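Local structure of Protease/Reverse transcriptase/ribonuclease H (Eastern chimpanzee simian foamy virus, 7KSF) at residues A[593-598]-A[640-645]; A[612-617]-A[627-632]; A[668-673]-A[714-719]. The protein combines an aspartic protease, a reverse transcriptase and a ribonuclease H in one retroviral polyprotein, probably serving viral maturation and reverse transcription. The protein carries 1 engineered substitution. One frame throughout, in Å; residues are numbered along the deposited sequence.

Interaction 1: residues A[593-598]-A[640-645]; sequences YTDGSA and MAEIAA. With CA (calcium ion), chain B.
E642 and G596 meet where helix 638-654 packs roughly antiparallel to strand 590-597, and both give an oxygen to a calcium ion. Going out along E642, the CB bond runs past the strand rather than into it. CG is anti to the carbonyl carbon (chi1 -63°), which sets it 3.2 Å from G596 N. The chain runs on extended, and CD lies 3.6 Å from G596 O. At the tip, OE2 binds the metal together with G596 O, while OE1 stays 3.7 Å from the calcium ion. A backbone carbonyl and a carboxylate thus hold one ion between strand and helix, a worked example of a metal site joining two elements that share no direct polar bond here.

With no side chain at G596, the backbones come close: its CA is 4.2 Å from E642 CA and 3.6 Å from A641 CB. A645 CB rests on D595 O and on T594 CB, the latter 3.7 Å away. The D595 carboxylate lies beside that of E642, their planes perpendicular.

D665 and D736 bring further acidic groups up to D595, a cluster consistent with the metal-binding centre of ribonuclease H. T594 OG1 is hydrogen-bonded to I663 O of the adjacent strand 660-664. Strand 610-618 pairs along the other edge of 590-597, and helix 727-744 covers the sheet face bearing D595.

Interaction 2: residues A[612-617]-A[627-632]; sequences MGIVHA and NQWSIP
N627 meets H616 through the backbone: N627 O accepts H616 N at 3.3 Å. The CB of N627 also lies over one face of the W629 indole, offset toward its rim. Q628 follows in a non-hydrogen-bonded pair with V615, both side chains turned to the face of the sheet where V615 and Q628 reach L738 of helix 727-744.

W629 carries the largest share of the contact. Its backbone pairs with I614 in both directions, I614 N giving a bond of 3.2 Å to W629 O and W629 N a weak one of 3.0 Å to I614 O. The two side chains cross obliquely. A chi1 of -68° puts CG anti to the carbonyl carbon, and a chi2 of -82° turns the CE3 side of the indole toward 612-617: CE3 touches I614 CG2 at 3.6 Å, and CZ3 approaches H616 CB at 3.9 Å. F648 of helix 638-654 meets the indole edge-to-face.

S630 stands opposite G613, which offers no side chain there, and S630 OG is hydrogen-bonded to L738 O. At I631 the pairing is again doubled. I631 N reaches M612 O at 3.2 Å and M612 N reaches I631 O at 3.0 Å. Beside this pair the extended M612 side chain runs alongside I631, bringing CE to 4.0 Å from CD1.

The alternation of hydrogen-bonded and non-hydrogen-bonded pairs, with side chains sorted to two faces, illustrates regular antiparallel pairing, here within a beta hairpin. Strands 610-618 and 624-634 form the antiparallel flank of the five-stranded mixed sheet, ordered 3-2-1-4-5, that characterises the ribonuclease H fold.

Interaction 3: residues A[668-673]-A[714-719]; sequences YVAESA and IQHEKG
Y668 O lies two residues before A670, which meets H716, and it accepts the backbone S672 N at 3.0 Å in an ordinary helical bond. A second bond from S672 OG to the same oxygen is modelled so short that it is doubtful. This bonding belongs to the helix itself; what crosses to 714-719 is mostly apolar.

A670 CB is the hub of that crossing. It points at the strand and touches three successive residues there. It packs against I714 CG2 and comes within 3.2 Å of Q715 O. At H716 it reaches the edge of the imidazole, 3.4 Å from ND1. H716 holds CG between its backbone N and carbonyl carbon (chi1 41°), and the ring lies beside the methyl group rather than flat over it. One turn on, A673 CB meets I714 CD1 at 3.6 Å. Small alanines on one side of a helix thus let a strand with a branched side chain pack closely, a plain case of helix-on-sheet packing.

E671 borders the contact. Its chain bends at chi2 (-72°), and OE2 lies over one face of the imidazole, offset toward the rim and 3.7 Å from H716 NE2. The carboxylate and ring planes are 42° apart, and the pair makes no hydrogen bond.

Strand 712-716 is outermost in the sheet and runs parallel to 660-664, Q715 and V662 sharing a backbone hydrogen bond. Helix 667-683 is the first of two helices in the connection between these parallel strands, and V669 fits it against I643 and V646 of helix 638-654.

Overall arrangement
All three contacts belong to the ribonuclease H part of the chain and reach one sheet, yet their chemistry changes across it. Interaction 1 is buried at the central strand, where a metal ion bridges strand and helix. Interaction 2, partly buried, builds the antiparallel flank through backbone hydrogen bonds. Interaction 3, at the surface, closes the parallel flank with methyl and aliphatic packing, with E671 lying over the H716 ring at its margin. Interactions 1 and 2 are tied directly: D595 O and Y593 O receive G613 N and V615 N. Interactions 1 and 3 touch only by packing, through V669. Interactions 2 and 3 do not touch, their centres about 17 Å apart.

Interaction 1: residues A[593-598]-A[640-645]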
ATOM      1  N   TYR A 593       2.669   7.121  31.758  1.00130.32           N
ATOM      2  CA  TYR A 593       1.957   6.917  33.011  1.00129.04           C
ATOM      3  C   TYR A 593       1.120   8.153  33.313  1.00126.15           C
ATOM      4  O   TYR A 593       1.613   9.281  33.214  1.00124.48           O
ATOM      5  CB  TYR A 593       2.931   6.649  34.160  1.00128.31           C
ATOM      6  CG  TYR A 593       3.827   5.453  33.957  1.00130.81           C
ATOM      7  CD1 TYR A 593       3.377   4.169  34.228  1.00139.49           C
ATOM      8  CD2 TYR A 593       5.128   5.611  33.503  1.00131.66           C
ATOM      9  CE1 TYR A 593       4.195   3.072  34.044  1.00147.48           C
ATOM     10  CE2 TYR A 593       5.955   4.524  33.316  1.00134.08           C
ATOM     11  CZ  TYR A 593       5.484   3.256  33.588  1.00149.30           C
ATOM     12  OH  TYR A 593       6.304   2.166  33.405  1.00155.33           O
ATOM     13  N   THR A 594      -0.142   7.940  33.673  1.00126.07           N
ATOM     14  CA  THR A 594      -1.047   9.033  33.987  1.00130.52           C
ATOM     15  C   THR A 594      -1.718   8.791  35.330  1.00133.00           C
ATOM     16  O   THR A 594      -1.745   7.669  35.845  1.00135.33           O
ATOM     17  CB  THR A 594      -2.128   9.219  32.908  1.00135.11           C
ATOM     18  OG1 THR A 594      -2.930   8.033  32.821  1.00147.18           O
ATOM     19  CG2 THR A 594      -1.492   9.506  31.557  1.00122.77           C
ATOM     20  N   ASP A 595      -2.264   9.869  35.881  1.00121.87           N
ATOM     21  CA  ASP A 595      -2.978   9.839  37.152  1.00116.55           C
ATOM     22  C   ASP A 595      -3.663  11.187  37.340  1.00114.00           C
ATOM     23  O   ASP A 595      -3.430  12.132  36.582  1.00113.27           O
ATOM     24  CB  ASP A 595      -2.032   9.533  38.318  1.00116.01           C
ATOM     25  CG  ASP A 595      -2.770   9.205  39.599  1.00115.61           C
ATOM     26  OD1 ASP A 595      -3.118  10.149  40.339  1.00113.87           O
ATOM     27  OD2 ASP A 595      -3.007   8.010  39.861  1.00117.92           O
ATOM     28  N   GLY A 596      -4.513  11.260  38.360  1.00113.26           N
ATOM     29  CA  GLY A 596      -5.220  12.482  38.688  1.00111.90           C
ATOM     30  C   GLY A 596      -5.868  12.445  40.056  1.00115.88           C
ATOM     31  O   GLY A 596      -6.490  11.447  40.437  1.00130.86           O
ATOM     32  N   SER A 597      -5.734  13.535  40.801  1.00109.52           N
ATOM     33  CA  SER A 597      -6.238  13.623  42.156  1.00115.01           C
ATOM     34  C   SER A 597      -7.153  14.830  42.280  1.00111.10           C
ATOM     35  O   SER A 597      -7.185  15.706  41.412  1.00108.41           O
ATOM     36  CB  SER A 597      -5.088  13.705  43.168  1.00108.24           C
ATOM     37  OG  SER A 597      -4.150  12.668  42.952  1.00108.13           O
ATOM     38  N   ALA A 598      -7.909  14.859  43.378  1.00116.72           N
ATOM     39  CA  ALA A 598      -8.834  15.970  43.629  1.00113.57           C
ATOM     40  C   ALA A 598      -9.163  15.979  45.128  1.00119.10           C
ATOM     41  O   ALA A 598     -10.044  15.250  45.582  1.00135.07           O
ATOM     42  CB  ALA A 598     -10.086  15.863  42.788  1.00126.88           C
ATOM     43  N   MET A 640     -12.026  12.977  36.328  1.00116.43           N
ATOM     44  CA  MET A 640     -11.750  13.928  35.254  1.00113.42           C
ATOM     45  C   MET A 640     -10.268  14.271  35.214  1.00113.14           C
ATOM     46  O   MET A 640      -9.667  14.353  34.135  1.00113.27           O
ATOM     47  CB  MET A 640     -12.590  15.195  35.439  1.00112.94           C
ATOM     48  CG  MET A 640     -13.006  15.888  34.147  1.00113.36           C
ATOM     49  SD  MET A 640     -11.635  16.505  33.152  1.00141.67           S
ATOM     50  CE  MET A 640     -10.788  17.547  34.338  1.00112.09           C
ATOM     51  N   ALA A 641      -9.659  14.476  36.385  1.00112.62           N
ATOM     52  CA  ALA A 641      -8.211  14.633  36.443  1.00112.41           C
ATOM     53  C   ALA A 641      -7.505  13.395  35.900  1.00112.93           C
ATOM     54  O   ALA A 641      -6.437  13.500  35.286  1.00112.70           O
ATOM     55  CB  ALA A 641      -7.771  14.924  37.877  1.00118.88           C
ATOM     56  N   GLU A 642      -8.082  12.213  36.119  1.00116.84           N
ATOM     57  CA  GLU A 642      -7.565  11.005  35.493  1.00114.39           C
ATOM     58  C   GLU A 642      -8.072  10.835  34.069  1.00114.86           C
ATOM     59  O   GLU A 642      -7.491  10.055  33.307  1.00115.91           O
ATOM     60  CB  GLU A 642      -7.924   9.781  36.340  1.00116.05           C
ATOM     61  CG  GLU A 642      -7.287   9.801  37.719  1.00124.27           C
ATOM     62  CD  GLU A 642      -7.657   8.606  38.565  1.00117.83           C
ATOM     63  OE1 GLU A 642      -8.792   8.114  38.431  1.00118.25           O
ATOM     64  OE2 GLU A 642      -6.810   8.158  39.366  1.00118.64           O
ATOM     65  N   ILE A 643      -9.135  11.551  33.696  1.00114.80           N
ATOM     66  CA  ILE A 643      -9.588  11.564  32.309  1.00118.83           C
ATOM     67  C   ILE A 643      -8.737  12.513  31.475  1.00131.10           C
ATOM     68  O   ILE A 643      -8.220  12.137  30.417  1.00119.80           O
ATOM     69  CB  ILE A 643     -11.080  11.940  32.232  1.00116.89           C
ATOM     70  CG1 ILE A 643     -11.965  10.739  32.571  1.00137.80           C
ATOM     71  CG2 ILE A 643     -11.435  12.476  30.850  1.00116.51           C
ATOM     72  CD1 ILE A 643     -13.447  11.041  32.506  1.00130.02           C
ATOM     73  N   ALA A 644      -8.579  13.754  31.934  1.00133.65           N
ATOM     74  CA  ALA A 644      -7.766  14.713  31.194  1.00113.26           C
ATOM     75  C   ALA A 644      -6.291  14.344  31.201  1.00113.03           C
ATOM     76  O   ALA A 644      -5.531  14.867  30.377  1.00120.26           O
ATOM     77  CB  ALA A 644      -7.956  16.121  31.761  1.00113.20           C
ATOM     78  N   ALA A 645      -5.866  13.456  32.102  1.00113.13           N
ATOM     79  CA  ALA A 645      -4.458  13.081  32.164  1.00113.79           C
ATOM     80  C   ALA A 645      -4.026  12.305  30.927  1.00114.86           C
ATOM     81  O   ALA A 645      -2.850  12.346  30.551  1.00115.00           O
ATOM     82  CB  ALA A 645      -4.183  12.261  33.424  1.00114.69           C
TER
HETATM   83 CA    CA B 801      -6.123   9.786  40.344  1.00138.42          CA

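Interaction 2: residues A[612-617]-A[627-632]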
ATOM      1  N   MET A 612      -3.536  16.597  37.641  1.00107.52           N
ATOM      2  CA  MET A 612      -3.176  15.396  36.902  1.00109.01           C
ATOM      3  C   MET A 612      -1.664  15.305  36.749  1.00109.21           C
ATOM      4  O   MET A 612      -0.932  16.278  36.940  1.00108.19           O
ATOM      5  CB  MET A 612      -3.856  15.382  35.528  1.00111.09           C
ATOM      6  CG  MET A 612      -3.367  16.463  34.578  1.00108.53           C
ATOM      7  SD  MET A 612      -4.362  16.556  33.079  1.00109.61           S
ATOM      8  CE  MET A 612      -3.413  17.710  32.097  1.00106.91           C
ATOM      9  N   GLY A 613      -1.198  14.108  36.404  1.00111.00           N
ATOM     10  CA  GLY A 613       0.223  13.874  36.242  1.00112.31           C
ATOM     11  C   GLY A 613       0.536  12.988  35.054  1.00115.47           C
ATOM     12  O   GLY A 613      -0.157  11.995  34.820  1.00133.75           O
ATOM     13  N   ILE A 614       1.573  13.336  34.296  1.00116.29           N
ATOM     14  CA  ILE A 614       1.941  12.616  33.084  1.00118.72           C
ATOM     15  C   ILE A 614       3.439  12.348  33.116  1.00120.04           C
ATOM     16  O   ILE A 614       4.230  13.233  33.463  1.00125.35           O
ATOM     17  CB  ILE A 614       1.555  13.398  31.808  1.00123.92           C
ATOM     18  CG1 ILE A 614       0.038  13.623  31.741  1.00136.24           C
ATOM     19  CG2 ILE A 614       2.036  12.672  30.564  1.00125.91           C
ATOM     20  CD1 ILE A 614      -0.431  14.931  32.354  1.00113.70           C
ATOM     21  N   VAL A 615       3.829  11.123  32.757  1.00128.49           N
ATOM     22  CA  VAL A 615       5.227  10.706  32.740  1.00124.80           C
ATOM     23  C   VAL A 615       5.510  10.018  31.412  1.00127.56           C
ATOM     24  O   VAL A 615       4.772   9.112  31.010  1.00128.79           O
ATOM     25  CB  VAL A 615       5.560   9.763  33.914  1.00125.15           C
ATOM     26  CG1 VAL A 615       6.992   9.269  33.809  1.00127.39           C
ATOM     27  CG2 VAL A 615       5.325  10.457  35.245  1.00122.32           C
ATOM     28  N   HIS A 616       6.575  10.445  30.735  1.00128.99           N
ATOM     29  CA  HIS A 616       7.037   9.809  29.504  1.00132.10           C
ATOM     30  C   HIS A 616       8.233   8.930  29.849  1.00134.40           C
ATOM     31  O   HIS A 616       9.292   9.436  30.233  1.00134.53           O
ATOM     32  CB  HIS A 616       7.402  10.847  28.445  1.00133.06           C
ATOM     33  CG  HIS A 616       7.636  10.267  27.082  1.00151.03           C
ATOM     34  ND1 HIS A 616       7.257  10.914  25.924  1.00148.05           N
ATOM     35  CD2 HIS A 616       8.206   9.104  26.693  1.00157.30           C
ATOM     36  CE1 HIS A 616       7.586  10.171  24.881  1.00148.55           C
ATOM     37  NE2 HIS A 616       8.161   9.067  25.320  1.00151.72           N
ATOM     38  N   ALA A 617       8.065   7.617  29.707  1.00142.73           N
ATOM     39  CA  ALA A 617       9.098   6.648  30.039  1.00140.47           C
ATOM     40  C   ALA A 617       9.433   5.800  28.822  1.00140.81           C
ATOM     41  O   ALA A 617       8.551   5.448  28.033  1.00140.58           O
ATOM     42  CB  ALA A 617       8.658   5.748  31.195  1.00143.82           C
ATOM     43  N   ASN A 627      10.473  13.213  30.190  1.00128.10           N
ATOM     44  CA  ASN A 627       9.979  14.436  30.811  1.00124.42           C
ATOM     45  C   ASN A 627       8.876  14.098  31.803  1.00123.15           C
ATOM     46  O   ASN A 627       8.273  13.024  31.755  1.00124.27           O
ATOM     47  CB  ASN A 627       9.457  15.436  29.769  1.00122.32           C
ATOM     48  CG  ASN A 627      10.569  16.108  28.992  1.00123.32           C
ATOM     49  OD1 ASN A 627      11.580  16.516  29.559  1.00123.62           O
ATOM     50  ND2 ASN A 627      10.386  16.225  27.681  1.00124.02           N
ATOM     51  N   GLN A 628       8.622  15.043  32.704  1.00121.09           N
ATOM     52  CA  GLN A 628       7.566  14.937  33.695  1.00119.20           C
ATOM     53  C   GLN A 628       6.617  16.119  33.553  1.00117.10           C
ATOM     54  O   GLN A 628       6.976  17.164  33.003  1.00133.46           O
ATOM     55  CB  GLN A 628       8.140  14.891  35.117  1.00128.44           C
ATOM     56  CG  GLN A 628       9.153  13.783  35.340  1.00130.07           C
ATOM     57  CD  GLN A 628       9.660  13.735  36.767  1.00123.40           C
ATOM     58  OE1 GLN A 628       9.088  14.354  37.663  1.00119.81           O
ATOM     59  NE2 GLN A 628      10.742  12.996  36.983  1.00126.21           N
ATOM     60  N   TRP A 629       5.393  15.944  34.050  1.00116.20           N
ATOM     61  CA  TRP A 629       4.379  16.985  33.959  1.00114.41           C
ATOM     62  C   TRP A 629       3.474  16.921  35.180  1.00111.54           C
ATOM     63  O   TRP A 629       3.047  15.838  35.589  1.00132.85           O
ATOM     64  CB  TRP A 629       3.551  16.850  32.674  1.00114.99           C
ATOM     65  CG  TRP A 629       4.324  17.138  31.415  1.00128.16           C
ATOM     66  CD1 TRP A 629       4.591  18.366  30.883  1.00120.32           C
ATOM     67  CD2 TRP A 629       4.922  16.180  30.533  1.00130.91           C
ATOM     68  NE1 TRP A 629       5.319  18.233  29.726  1.00112.93           N
ATOM     69  CE2 TRP A 629       5.536  16.900  29.489  1.00115.39           C
ATOM     70  CE3 TRP A 629       4.999  14.783  30.523  1.00139.08           C
ATOM     71  CZ2 TRP A 629       6.217  16.273  28.446  1.00116.63           C
ATOM     72  CZ3 TRP A 629       5.678  14.163  29.488  1.00129.49           C
ATOM     73  CH2 TRP A 629       6.276  14.907  28.463  1.00121.00           C
ATOM     74  N   SER A 630       3.177  18.092  35.750  1.00108.93           N
ATOM     75  CA  SER A 630       2.337  18.214  36.941  1.00109.37           C
ATOM     76  C   SER A 630       1.471  19.456  36.775  1.00104.71           C
ATOM     77  O   SER A 630       1.973  20.578  36.876  1.00110.66           O
ATOM     78  CB  SER A 630       3.189  18.308  38.207  1.00107.23           C
ATOM     79  OG  SER A 630       2.417  18.762  39.306  1.00114.55           O
ATOM     80  N   ILE A 631       0.176  19.261  36.535  1.00104.17           N
ATOM     81  CA  ILE A 631      -0.697  20.374  36.165  1.00103.23           C
ATOM     82  C   ILE A 631      -1.926  20.435  37.065  1.00103.07           C
ATOM     83  O   ILE A 631      -2.600  19.412  37.260  1.00107.12           O
ATOM     84  CB  ILE A 631      -1.118  20.265  34.692  1.00102.61           C
ATOM     85  CG1 ILE A 631       0.111  20.180  33.785  1.00102.57           C
ATOM     86  CG2 ILE A 631      -1.995  21.444  34.304  1.00101.66           C
ATOM     87  CD1 ILE A 631      -0.222  20.032  32.320  1.00102.21           C
ATOM     88  N   PRO A 632      -2.259  21.597  37.632  1.00102.74           N
ATOM     89  CA  PRO A 632      -3.546  21.739  38.326  1.00102.90           C
ATOM     90  C   PRO A 632      -4.666  22.072  37.350  1.00103.01           C
ATOM     91  O   PRO A 632      -4.483  22.831  36.392  1.00102.41           O
ATOM     92  CB  PRO A 632      -3.292  22.897  39.297  1.00102.80           C
ATOM     93  CG  PRO A 632      -2.285  23.726  38.612  1.00102.58           C
ATOM     94  CD  PRO A 632      -1.406  22.783  37.817  1.00104.39           C
TER

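Interaction 3: residues A[668-673]-A[714-719]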
ATOM      1  N   TYR A 668     -12.314   3.347  34.946  1.00147.21           N
ATOM      2  CA  TYR A 668     -13.317   3.799  33.987  1.00136.16           C
ATOM      3  C   TYR A 668     -12.688   4.305  32.697  1.00136.78           C
ATOM      4  O   TYR A 668     -13.282   4.166  31.622  1.00137.57           O
ATOM      5  CB  TYR A 668     -14.183   4.889  34.613  1.00136.19           C
ATOM      6  CG  TYR A 668     -15.238   5.448  33.685  1.00136.10           C
ATOM      7  CD1 TYR A 668     -16.445   4.787  33.497  1.00143.70           C
ATOM      8  CD2 TYR A 668     -15.033   6.641  33.002  1.00135.81           C
ATOM      9  CE1 TYR A 668     -17.413   5.293  32.654  1.00136.42           C
ATOM     10  CE2 TYR A 668     -15.994   7.153  32.154  1.00136.62           C
ATOM     11  CZ  TYR A 668     -17.184   6.474  31.982  1.00136.82           C
ATOM     12  OH  TYR A 668     -18.146   6.981  31.140  1.00144.29           O
ATOM     13  N   VAL A 669     -11.492   4.891  32.779  1.00135.93           N
ATOM     14  CA  VAL A 669     -10.867   5.464  31.592  1.00136.34           C
ATOM     15  C   VAL A 669     -10.433   4.365  30.632  1.00138.51           C
ATOM     16  O   VAL A 669     -10.772   4.388  29.444  1.00139.55           O
ATOM     17  CB  VAL A 669      -9.686   6.364  31.995  1.00138.38           C
ATOM     18  CG1 VAL A 669      -9.022   6.957  30.760  1.00147.37           C
ATOM     19  CG2 VAL A 669     -10.156   7.466  32.928  1.00137.40           C
ATOM     20  N   ALA A 670      -9.682   3.380  31.130  1.00138.73           N
ATOM     21  CA  ALA A 670      -9.151   2.343  30.252  1.00141.20           C
ATOM     22  C   ALA A 670     -10.259   1.466  29.685  1.00142.59           C
ATOM     23  O   ALA A 670     -10.216   1.087  28.508  1.00143.63           O
ATOM     24  CB  ALA A 670      -8.126   1.498  31.003  1.00142.86           C
ATOM     25  N   GLU A 671     -11.258   1.126  30.505  1.00150.24           N
ATOM     26  CA  GLU A 671     -12.365   0.309  30.014  1.00150.02           C
ATOM     27  C   GLU A 671     -13.190   1.057  28.975  1.00142.59           C
ATOM     28  O   GLU A 671     -13.655   0.458  27.999  1.00143.71           O
ATOM     29  CB  GLU A 671     -13.252  -0.136  31.178  1.00158.80           C
ATOM     30  CG  GLU A 671     -12.538  -0.942  32.255  1.00154.81           C
ATOM     31  CD  GLU A 671     -12.167  -2.340  31.807  1.00153.24           C
ATOM     32  OE1 GLU A 671     -12.703  -2.805  30.779  1.00149.88           O
ATOM     33  OE2 GLU A 671     -11.336  -2.976  32.488  1.00146.43           O
ATOM     34  N   SER A 672     -13.389   2.364  29.166  1.00141.38           N
ATOM     35  CA  SER A 672     -14.175   3.135  28.208  1.00141.72           C
ATOM     36  C   SER A 672     -13.458   3.258  26.872  1.00143.04           C
ATOM     37  O   SER A 672     -14.091   3.212  25.813  1.00149.19           O
ATOM     38  CB  SER A 672     -14.487   4.520  28.775  1.00140.86           C
ATOM     39  OG  SER A 672     -15.075   4.423  30.062  1.00142.20           O
ATOM     40  N   ALA A 673     -12.130   3.411  26.899  1.00153.30           N
ATOM     41  CA  ALA A 673     -11.370   3.516  25.661  1.00159.83           C
ATOM     42  C   ALA A 673     -11.356   2.211  24.877  1.00154.62           C
ATOM     43  O   ALA A 673     -11.026   2.221  23.687  1.00153.46           O
ATOM     44  CB  ALA A 673      -9.940   3.960  25.963  1.00163.67           C
ATOM     45  N   ILE A 714      -3.834   1.106  25.402  1.00162.21           N
ATOM     46  CA  ILE A 714      -4.228   1.592  26.720  1.00167.79           C
ATOM     47  C   ILE A 714      -4.429   0.400  27.642  1.00175.00           C
ATOM     48  O   ILE A 714      -5.241  -0.487  27.352  1.00177.80           O
ATOM     49  CB  ILE A 714      -5.505   2.445  26.652  1.00158.25           C
ATOM     50  CG1 ILE A 714      -5.223   3.767  25.934  1.00149.27           C
ATOM     51  CG2 ILE A 714      -6.056   2.690  28.049  1.00149.02           C
ATOM     52  CD1 ILE A 714      -6.417   4.682  25.840  1.00149.70           C
ATOM     53  N   GLN A 715      -3.692   0.384  28.752  1.00165.08           N
ATOM     54  CA  GLN A 715      -3.802  -0.625  29.794  1.00154.15           C
ATOM     55  C   GLN A 715      -4.454  -0.019  31.037  1.00148.66           C
ATOM     56  O   GLN A 715      -4.962   1.109  31.014  1.00146.87           O
ATOM     57  CB  GLN A 715      -2.426  -1.209  30.123  1.00149.70           C
ATOM     58  CG  GLN A 715      -1.884  -2.187  29.103  1.00151.34           C
ATOM     59  CD  GLN A 715      -0.607  -2.855  29.570  1.00150.39           C
ATOM     60  OE1 GLN A 715      -0.133  -2.605  30.679  1.00147.54           O
ATOM     61  NE2 GLN A 715      -0.041  -3.711  28.727  1.00160.25           N
ATOM     62  N   HIS A 716      -4.420  -0.775  32.131  1.00147.51           N
ATOM     63  CA  HIS A 716      -4.975  -0.332  33.405  1.00145.42           C
ATOM     64  C   HIS A 716      -4.363  -1.170  34.513  1.00144.87           C
ATOM     65  O   HIS A 716      -4.341  -2.401  34.419  1.00145.83           O
ATOM     66  CB  HIS A 716      -6.504  -0.453  33.420  1.00146.21           C
ATOM     67  CG  HIS A 716      -7.016  -1.703  32.775  1.00161.55           C
ATOM     68  ND1 HIS A 716      -7.405  -1.750  31.453  1.00170.16           N
ATOM     69  CD2 HIS A 716      -7.207  -2.948  33.267  1.00161.43           C
ATOM     70  CE1 HIS A 716      -7.814  -2.970  31.158  1.00164.22           C
ATOM     71  NE2 HIS A 716      -7.702  -3.718  32.241  1.00161.62           N
ATOM     72  N   GLU A 717      -3.873  -0.494  35.558  1.00143.59           N
ATOM     73  CA  GLU A 717      -3.249  -1.175  36.724  1.00143.17           C
ATOM     74  C   GLU A 717      -3.668  -0.452  38.009  1.00154.78           C
ATOM     75  O   GLU A 717      -3.367   0.751  38.134  1.00154.67           O
ATOM     76  CB  GLU A 717      -1.725  -1.196  36.578  1.00141.84           C
ATOM     77  CG  GLU A 717      -1.230  -2.221  35.575  1.00141.51           C
ATOM     78  CD  GLU A 717       0.260  -2.508  35.645  1.00140.24           C
ATOM     79  OE1 GLU A 717       0.896  -2.079  36.629  1.00139.33           O
ATOM     80  OE2 GLU A 717       0.781  -3.158  34.718  1.00139.74           O
ATOM     81  N   LYS A 718      -4.344  -1.165  38.917  1.00163.35           N
ATOM     82  CA  LYS A 718      -4.808  -0.577  40.202  1.00149.38           C
ATOM     83  C   LYS A 718      -3.630   0.124  40.891  1.00147.38           C
ATOM     84  O   LYS A 718      -3.714   1.351  41.099  1.00141.11           O
ATOM     85  CB  LYS A 718      -5.405  -1.663  41.103  1.00143.07           C
ATOM     86  CG  LYS A 718      -5.815  -1.200  42.494  1.00144.40           C
ATOM     87  CD  LYS A 718      -6.444  -2.296  43.328  1.00153.79           C
ATOM     88  CE  LYS A 718      -7.390  -3.176  42.539  1.00148.94           C
ATOM     89  NZ  LYS A 718      -7.918  -4.291  43.360  1.00139.47           N
ATOM     90  N   GLY A 719      -2.583  -0.634  41.226  1.00149.90           N
ATOM     91  CA  GLY A 719      -1.391  -0.075  41.893  1.00148.01           C
ATOM     92  C   GLY A 719      -1.713   0.446  43.282  1.00145.70           C
ATOM     93  O   GLY A 719      -1.237   1.548  43.625  1.00146.92           O
TER